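Local structure of amidase, hydantoinase/carbamoylase family (Burkholderia ambifaria, 5TP4) at residues T64-A69 / G183-G188; E206-T211 / T356-V361; A270-A275 / V289-D294. The protein probably hydrolyses N-carbamoyl-L-amino acids to the free amino acids, as a zinc-dependent amidase of the peptidase M20 family. All coordinates share one frame; numbering follows the deposited sequence.

Interaction 1 of 3, residues T64-A69 / G183-G188; sequences TVSVDA and GTRAPG
G183 meets the end of strand 64-67 with backbone alone. Its N donates to D68 O (2.9 Å), while its CA directs a C-H at V67 O from 3.3 Å; with no side chain on G183, that oxygen can come so close. G183 O in turn receives a C-H contact from A69 CA. Beyond T184, the amide of R185 is linked to V67 O through a water, and R185 O takes the N-H of A69 (2.9 Å). The side chain of R185 runs extended as far as CD and then bends, chi3 of 77° turning NE aside. NH1 donates to S66 OG (3.0 Å) lying nearly in the guanidinium plane, NH2 adds a weak bond to the same oxygen, and D68 CA sits over one face of the group. P187 then crosses the D68 side chain at about a right angle, its CB 3.4 Å from D68 OD2, while its CD rests 3.9 Å from A69 CB. A second water joins D68 OD2 to the amide of G188. The other carboxylate oxygen, OD1, accepts from the amides of V70 and N72, the former bond closing an Asx turn. The arrangement is a loop, leading from helix 172-179 to strand 193-199, fastened to the end of strand 64-67 and the start of the turn that leads into its antiparallel partner 73-77.

Interaction 2 of 3, residues E206-T211 / T356-V361; sequences EANGTT and TNERIV
T356, T210 and E358 carry this contact. T356 OG1 lies between the backbone N and the carbonyl carbon (chi1 59°), where it serves two backbone groups at once: it donates to G209 O (3.0 Å) on a lone pair in the carbonyl plane, and it accepts the N-H of T211 (2.9 Å, 153°). A water bridging T211 OG1 and the amide of T356 adds a further link. T210 touches the strand with both branches. Its CG2 packs 3.5 Å from N357 CA, and its OG1 makes a short bond, 2.5 Å, to the anti lone pair of E358 OE2. The syn lone pair of the same oxygen receives N208 ND2 (3.1 Å), with the amide and carboxylate planes nearly coplanar. Two donors thus grip OE2 and fix the turn of the carboxylate, and would be expected to favour its charged form. A water reaches E358 OE1 and, weakly, N208 ND2. On the helix side, A207 and N208 also pack against Y242 of the second subunit. Taken together, this is a helix C-terminus closed by a Schellman motif at G209, leading into strand 212-229, which runs parallel to the neighbouring strand 357-362.

Interaction 3 of 3, residues A270-A275 / V289-D294; sequences ATIGQA and VTFTVD
In T292, a chi1 of 62° sets OG1 between the backbone N and the carbonyl carbon, where Q274 N donates to it (3.1 Å); in F291, a chi1 of 58° places CG between the same two groups, on the side of I272. T292 N returns a bond to Q274 O (2.9 Å), so side chain and backbone of one threonine hold both polar groups of the Q274 backbone. I272 comes obliquely to the phenyl ring, its CD1 3.8 Å from F291 CD2, and its CG1 touches V293 CG2. The strands pair regularly at T271 and D294, whose amides and carbonyls exchange two bonds, the D294 N to T271 O bond being nearly straight (2.8 Å, 171°). At A275 and F291 the pair is non-hydrogen-bonded, with the CB atoms 3.6 Å apart. Between these points the 270-275 side has one residue more, and a water fills in there, bonded to T271 O, G273 N and T292 OG1. T271 OG1 binds R243 of the second subunit, while D294 OD2 accepts from W223 and OD1 forms a salt bridge with R296. In this hairpin, strand 288-297 lies between 269-277 and the antiparallel strand 212-229, and helix 246-262 packs on the side of A270 and I272.

All three contacts reach one large mixed sheet, yet none touches another. Interaction 1 lies on the opposite side of the chain's centre from the other two, with centres 36 Å from interaction 2 and 42 Å from interaction 3. Interactions 2 and 3 come closer, about 11 Å between nearest atoms, and share strand 212-229 as a neighbour; both meet the second subunit. The zinc ligands H92 and H198 belong to none of the contacts, but strand 193-199, which carries H198, follows the loop of interaction 1 and precedes the helix of interaction 2. Interaction 3 probably belongs to the dimerisation domain, as in M20 relatives; a MES molecule, probably from crystallisation, lies about 5 Å from the D294 side chain.

Interaction 1 of 3, residues T64-A69 / G183-G188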
loop_
_atom_site.group_PDB
_atom_site.type_symbol
_atom_site.label_atom_id
_atom_site.label_comp_id
_atom_site.label_asym_id
_atom_site.label_seq_id
_atom_site.Cartn_x
_atom_site.Cartn_y
_atom_site.Cartn_z
ATOM N N THR B 64 -20.683 -48.075 3.997
ATOM C CA THR B 64 -20.110 -48.043 5.338
ATOM C C THR B 64 -19.210 -46.813 5.432
ATOM O O THR B 64 -18.600 -46.394 4.442
ATOM C CB THR B 64 -19.332 -49.316 5.668
ATOM O OG1 THR B 64 -18.291 -49.520 4.709
ATOM C CG2 THR B 64 -20.257 -50.521 5.640
ATOM N N VAL B 65 -19.179 -46.201 6.608
ATOM C CA VAL B 65 -18.520 -44.910 6.804
ATOM C C VAL B 65 -17.542 -45.015 7.961
ATOM O O VAL B 65 -17.829 -45.656 8.974
ATOM C CB VAL B 65 -19.542 -43.787 7.082
ATOM C CG1 VAL B 65 -18.821 -42.447 7.289
ATOM C CG2 VAL B 65 -20.549 -43.652 5.921
ATOM N N SER B 66 -16.373 -44.401 7.804
ATOM C CA SER B 66 -15.350 -44.403 8.840
ATOM C C SER B 66 -14.531 -43.126 8.700
ATOM O O SER B 66 -14.544 -42.473 7.652
ATOM C CB SER B 66 -14.432 -45.633 8.727
ATOM O OG SER B 66 -13.633 -45.575 7.544
ATOM N N VAL B 67 -13.805 -42.788 9.774
ATOM C CA VAL B 67 -12.809 -41.719 9.756
ATOM C C VAL B 67 -11.450 -42.313 10.085
ATOM O O VAL B 67 -11.340 -43.307 10.814
ATOM C CB VAL B 67 -13.118 -40.568 10.745
ATOM C CG1 VAL B 67 -14.266 -39.697 10.236
ATOM C CG2 VAL B 67 -13.426 -41.107 12.123
ATOM N N ASP B 68 -10.402 -41.713 9.510
ATOM C CA ASP B 68 -9.043 -42.097 9.874
ATOM C C ASP B 68 -8.551 -41.209 11.011
ATOM O O ASP B 68 -9.300 -40.386 11.552
ATOM C CB ASP B 68 -8.117 -42.074 8.657
ATOM C CG ASP B 68 -7.852 -40.668 8.103
ATOM O OD1 ASP B 68 -8.119 -39.649 8.787
ATOM O OD2 ASP B 68 -7.378 -40.608 6.946
ATOM N N ALA B 69 -7.260 -41.357 11.362
ATOM C CA ALA B 69 -6.682 -40.730 12.550
ATOM C C ALA B 69 -6.543 -39.217 12.441
ATOM O O ALA B 69 -6.230 -38.575 13.457
ATOM C CB ALA B 69 -5.312 -41.348 12.870
ATOM N N GLY B 183 -10.480 -41.060 14.154
ATOM C CA GLY B 183 -10.476 -42.491 13.916
ATOM C C GLY B 183 -9.200 -43.111 14.447
ATOM O O GLY B 183 -8.239 -42.421 14.808
ATOM N N THR B 184 -9.209 -44.450 14.553
ATOM C CA THR B 184 -8.028 -45.171 15.019
ATOM C C THR B 184 -7.109 -45.603 13.882
ATOM O O THR B 184 -5.950 -45.925 14.150
ATOM C CB THR B 184 -8.420 -46.416 15.834
ATOM O OG1 THR B 184 -9.340 -47.208 15.080
ATOM C CG2 THR B 184 -9.076 -46.025 17.155
ATOM N N ARG B 185 -7.586 -45.576 12.634
ATOM C CA ARG B 185 -6.842 -46.136 11.507
ATOM C C ARG B 185 -5.824 -45.126 10.982
ATOM O O ARG B 185 -6.157 -43.964 10.773
ATOM C CB ARG B 185 -7.823 -46.522 10.396
ATOM C CG ARG B 185 -7.192 -47.103 9.149
ATOM C CD ARG B 185 -8.241 -47.526 8.108
ATOM N NE ARG B 185 -8.807 -46.398 7.366
ATOM C CZ ARG B 185 -10.063 -45.965 7.486
ATOM N NH1 ARG B 185 -10.896 -46.565 8.326
ATOM N NH2 ARG B 185 -10.492 -44.936 6.757
ATOM N N ALA B 186 -4.580 -45.563 10.784
ATOM C CA ALA B 186 -3.569 -44.650 10.262
ATOM C C ALA B 186 -3.982 -44.156 8.877
ATOM O O ALA B 186 -4.450 -44.953 8.053
ATOM C CB ALA B 186 -2.210 -45.355 10.164
ATOM N N PRO B 187 -3.824 -42.861 8.576
ATOM C CA PRO B 187 -4.214 -42.375 7.244
ATOM C C PRO B 187 -3.333 -42.956 6.151
ATOM O O PRO B 187 -2.145 -43.215 6.345
ATOM C CB PRO B 187 -4.041 -40.854 7.344
ATOM C CG PRO B 187 -4.074 -40.563 8.845
ATOM C CD PRO B 187 -3.418 -41.760 9.468
ATOM N N GLY B 188 -3.944 -43.186 5.000
ATOM C CA GLY B 188 -3.258 -43.729 3.844
ATOM C C GLY B 188 -3.934 -44.984 3.346
ATOM O O GLY B 188 -5.007 -45.381 3.813
HETATM O O HOH W 1 -10.663 -45.450 12.081
HETATM O O HOH W 2 -6.960 -42.768 5.373
#

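Interaction 2 of 3, residues E206-T211 / T356-V361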
loop_
_atom_site.group_PDB
_atom_site.type_symbol
_atom_site.label_atom_id
_atom_site.label_comp_id
_atom_site.label_asym_id
_atom_site.label_seq_id
_atom_site.Cartn_x
_atom_site.Cartn_y
_atom_site.Cartn_z
ATOM N N GLU B 206 -17.451 -20.321 -17.832
ATOM C CA GLU B 206 -18.682 -19.545 -17.926
ATOM C C GLU B 206 -18.622 -18.570 -19.096
ATOM O O GLU B 206 -19.591 -18.437 -19.850
ATOM C CB GLU B 206 -18.934 -18.810 -16.606
ATOM C CG GLU B 206 -20.378 -18.381 -16.403
ATOM C CD GLU B 206 -20.611 -16.989 -16.874
ATOM O OE1 GLU B 206 -19.622 -16.231 -16.948
ATOM O OE2 GLU B 206 -21.774 -16.648 -17.181
ATOM N N ALA B 207 -17.471 -17.916 -19.287
ATOM C CA ALA B 207 -17.325 -16.944 -20.365
ATOM C C ALA B 207 -17.397 -17.602 -21.736
ATOM O O ALA B 207 -17.865 -16.981 -22.695
ATOM C CB ALA B 207 -16.008 -16.195 -20.210
ATOM N N ASN B 208 -16.936 -18.839 -21.857
ATOM C CA ASN B 208 -16.934 -19.551 -23.130
ATOM C C ASN B 208 -18.174 -20.398 -23.363
ATOM O O ASN B 208 -18.291 -21.007 -24.432
ATOM C CB ASN B 208 -15.699 -20.456 -23.215
ATOM C CG ASN B 208 -14.443 -19.674 -23.463
ATOM O OD1 ASN B 208 -14.501 -18.576 -24.009
ATOM N ND2 ASN B 208 -13.295 -20.226 -23.072
ATOM N N GLY B 209 -19.086 -20.485 -22.399
ATOM C CA GLY B 209 -20.170 -21.432 -22.556
ATOM C C GLY B 209 -19.705 -22.872 -22.538
ATOM O O GLY B 209 -20.341 -23.734 -23.145
ATOM N N THR B 210 -18.608 -23.163 -21.843
ATOM C CA THR B 210 -18.098 -24.518 -21.774
ATOM C C THR B 210 -18.657 -25.187 -20.533
ATOM O O THR B 210 -18.508 -24.660 -19.430
ATOM C CB THR B 210 -16.572 -24.531 -21.695
ATOM O OG1 THR B 210 -16.033 -23.707 -22.730
ATOM C CG2 THR B 210 -16.076 -25.928 -21.858
ATOM N N THR B 211 -19.290 -26.341 -20.718
ATOM C CA THR B 211 -19.877 -27.063 -19.596
ATOM C C THR B 211 -18.834 -27.810 -18.773
ATOM O O THR B 211 -18.909 -27.820 -17.539
ATOM C CB THR B 211 -20.938 -28.031 -20.102
ATOM O OG1 THR B 211 -21.955 -27.273 -20.763
ATOM C CG2 THR B 211 -21.572 -28.801 -18.932
ATOM N N THR B 356 -20.130 -29.449 -24.260
ATOM C CA THR B 356 -19.000 -28.595 -24.611
ATOM C C THR B 356 -17.910 -28.766 -23.563
ATOM O O THR B 356 -18.186 -28.983 -22.383
ATOM C CB THR B 356 -19.441 -27.126 -24.732
ATOM O OG1 THR B 356 -20.007 -26.684 -23.494
ATOM C CG2 THR B 356 -20.502 -27.027 -25.775
ATOM N N ASN B 357 -16.662 -28.736 -24.014
ATOM C CA ASN B 357 -15.566 -29.112 -23.133
ATOM C C ASN B 357 -14.293 -28.407 -23.575
ATOM O O ASN B 357 -14.091 -28.141 -24.763
ATOM C CB ASN B 357 -15.366 -30.647 -23.114
ATOM C CG ASN B 357 -14.979 -31.207 -24.474
ATOM O OD1 ASN B 357 -13.798 -31.296 -24.792
ATOM N ND2 ASN B 357 -15.976 -31.572 -25.294
ATOM N N GLU B 358 -13.412 -28.138 -22.612
ATOM C CA GLU B 358 -12.089 -27.642 -22.970
ATOM C C GLU B 358 -11.091 -28.035 -21.893
ATOM O O GLU B 358 -11.437 -28.181 -20.715
ATOM C CB GLU B 358 -12.063 -26.123 -23.183
ATOM C CG GLU B 358 -12.260 -25.254 -21.949
ATOM C CD GLU B 358 -12.419 -23.760 -22.314
ATOM O OE1 GLU B 358 -11.388 -23.068 -22.477
ATOM O OE2 GLU B 358 -13.569 -23.286 -22.459
ATOM N N ARG B 359 -9.843 -28.213 -22.317
ATOM C CA ARG B 359 -8.757 -28.425 -21.368
ATOM C C ARG B 359 -8.473 -27.128 -20.620
ATOM O O ARG B 359 -8.501 -26.034 -21.205
ATOM C CB ARG B 359 -7.503 -28.916 -22.092
ATOM C CG ARG B 359 -7.636 -30.336 -22.588
ATOM C CD ARG B 359 -6.444 -30.762 -23.424
ATOM N NE ARG B 359 -5.204 -30.909 -22.660
ATOM C CZ ARG B 359 -4.839 -32.009 -22.006
ATOM N NH1 ARG B 359 -5.628 -33.071 -21.981
ATOM N NH2 ARG B 359 -3.677 -32.037 -21.361
ATOM N N ILE B 360 -8.235 -27.240 -19.309
ATOM C CA ILE B 360 -8.052 -26.060 -18.469
ATOM C C ILE B 360 -7.147 -26.434 -17.303
ATOM O O ILE B 360 -7.166 -27.565 -16.827
ATOM C CB ILE B 360 -9.441 -25.566 -17.984
ATOM C CG1 ILE B 360 -9.336 -24.289 -17.147
ATOM C CG2 ILE B 360 -10.138 -26.660 -17.146
ATOM C CD1 ILE B 360 -10.701 -23.543 -17.058
ATOM N N VAL B 361 -6.323 -25.497 -16.860
ATOM C CA VAL B 361 -5.470 -25.768 -15.704
ATOM C C VAL B 361 -6.232 -25.378 -14.439
ATOM O O VAL B 361 -7.066 -24.468 -14.459
ATOM C CB VAL B 361 -4.124 -25.013 -15.843
ATOM C CG1 VAL B 361 -4.303 -23.506 -15.626
ATOM C CG2 VAL B 361 -3.070 -25.604 -14.920
HETATM O O HOH W 3 -10.259 -20.486 -23.505
HETATM O O HOH W 4 -22.605 -28.624 -22.977
#

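Interaction 3 of 3, residues A270-A275 / V289-D294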
loop_
_atom_site.group_PDB
_atom_site.type_symbol
_atom_site.label_atom_id
_atom_site.label_comp_id
_atom_site.label_asym_id
_atom_site.label_seq_id
_atom_site.Cartn_x
_atom_site.Cartn_y
_atom_site.Cartn_z
ATOM N N ALA B 270 0.838 -13.176 -14.021
ATOM C CA ALA B 270 1.511 -12.503 -12.921
ATOM C C ALA B 270 0.588 -11.470 -12.312
ATOM O O ALA B 270 -0.187 -10.813 -13.010
ATOM C CB ALA B 270 2.812 -11.819 -13.346
ATOM N N THR B 271 0.724 -11.313 -11.003
ATOM C CA THR B 271 -0.184 -10.503 -10.210
ATOM C C THR B 271 0.619 -9.799 -9.135
ATOM O O THR B 271 1.319 -10.461 -8.365
ATOM C CB THR B 271 -1.246 -11.379 -9.538
ATOM O OG1 THR B 271 -1.826 -12.287 -10.484
ATOM C CG2 THR B 271 -2.330 -10.501 -8.907
ATOM N N ILE B 272 0.478 -8.475 -9.038
ATOM C CA ILE B 272 1.023 -7.726 -7.918
ATOM C C ILE B 272 -0.168 -7.460 -7.004
ATOM O O ILE B 272 -0.995 -6.573 -7.261
ATOM C CB ILE B 272 1.726 -6.443 -8.361
ATOM C CG1 ILE B 272 2.969 -6.816 -9.208
ATOM C CG2 ILE B 272 2.100 -5.610 -7.129
ATOM C CD1 ILE B 272 3.652 -5.580 -9.827
ATOM N N GLY B 273 -0.280 -8.275 -5.966
ATOM C CA GLY B 273 -1.428 -8.228 -5.079
ATOM C C GLY B 273 -1.274 -7.372 -3.839
ATOM O O GLY B 273 -2.276 -6.955 -3.255
ATOM N N GLN B 274 -0.047 -7.115 -3.397
ATOM C CA GLN B 274 0.184 -6.222 -2.275
ATOM C C GLN B 274 1.243 -5.219 -2.674
ATOM O O GLN B 274 2.176 -5.564 -3.405
ATOM C CB GLN B 274 0.661 -6.972 -1.006
ATOM C CG GLN B 274 -0.261 -8.084 -0.573
ATOM C CD GLN B 274 0.229 -8.808 0.667
ATOM O OE1 GLN B 274 1.370 -8.631 1.113
ATOM N NE2 GLN B 274 -0.639 -9.619 1.241
ATOM N N ALA B 275 1.059 -3.966 -2.253
ATOM C CA ALA B 275 2.037 -2.947 -2.593
ATOM C C ALA B 275 1.813 -1.735 -1.714
ATOM O O ALA B 275 0.663 -1.401 -1.373
ATOM C CB ALA B 275 1.959 -2.555 -4.079
ATOM N N VAL B 289 9.689 1.337 -1.219
ATOM C CA VAL B 289 8.460 0.786 -1.780
ATOM C C VAL B 289 8.590 -0.724 -1.773
ATOM O O VAL B 289 9.629 -1.259 -2.178
ATOM C CB VAL B 289 8.203 1.270 -3.216
ATOM C CG1 VAL B 289 6.920 0.626 -3.750
ATOM C CG2 VAL B 289 8.109 2.815 -3.273
ATOM N N THR B 290 7.555 -1.409 -1.306
ATOM C CA THR B 290 7.526 -2.868 -1.352
ATOM C C THR B 290 6.315 -3.309 -2.160
ATOM O O THR B 290 5.259 -2.682 -2.108
ATOM C CB THR B 290 7.469 -3.506 0.049
ATOM O OG1 THR B 290 6.323 -3.020 0.769
ATOM C CG2 THR B 290 8.782 -3.239 0.839
ATOM N N PHE B 291 6.469 -4.387 -2.921
ATOM C CA PHE B 291 5.291 -5.008 -3.498
ATOM C C PHE B 291 5.559 -6.497 -3.632
ATOM O O PHE B 291 6.707 -6.938 -3.570
ATOM C CB PHE B 291 4.923 -4.374 -4.838
ATOM C CG PHE B 291 6.004 -4.418 -5.878
ATOM C CD1 PHE B 291 6.963 -3.415 -5.949
ATOM C CD2 PHE B 291 6.016 -5.420 -6.840
ATOM C CE1 PHE B 291 7.940 -3.434 -6.957
ATOM C CE2 PHE B 291 6.987 -5.447 -7.844
ATOM C CZ PHE B 291 7.939 -4.450 -7.914
ATOM N N THR B 292 4.487 -7.273 -3.779
ATOM C CA THR B 292 4.608 -8.716 -3.947
ATOM C C THR B 292 4.308 -9.081 -5.392
ATOM O O THR B 292 3.594 -8.366 -6.104
ATOM C CB THR B 292 3.665 -9.507 -3.022
ATOM O OG1 THR B 292 2.294 -9.192 -3.327
ATOM C CG2 THR B 292 3.964 -9.188 -1.566
ATOM N N VAL B 293 4.877 -10.198 -5.838
ATOM C CA VAL B 293 4.589 -10.728 -7.163
ATOM C C VAL B 293 4.162 -12.176 -7.010
ATOM O O VAL B 293 4.849 -12.961 -6.350
ATOM C CB VAL B 293 5.804 -10.641 -8.113
ATOM C CG1 VAL B 293 5.423 -11.201 -9.436
ATOM C CG2 VAL B 293 6.233 -9.183 -8.310
ATOM N N ASP B 294 3.030 -12.523 -7.618
ATOM C CA ASP B 294 2.589 -13.904 -7.786
ATOM C C ASP B 294 2.790 -14.247 -9.258
ATOM O O ASP B 294 2.194 -13.604 -10.129
ATOM C CB ASP B 294 1.125 -14.025 -7.349
ATOM C CG ASP B 294 0.513 -15.415 -7.583
ATOM O OD1 ASP B 294 0.420 -15.843 -8.744
ATOM O OD2 ASP B 294 0.048 -16.022 -6.588
HETATM O O HOH W 5 -0.577 -14.553 -10.937
HETATM O O HOH W 6 1.267 -10.762 -5.367
#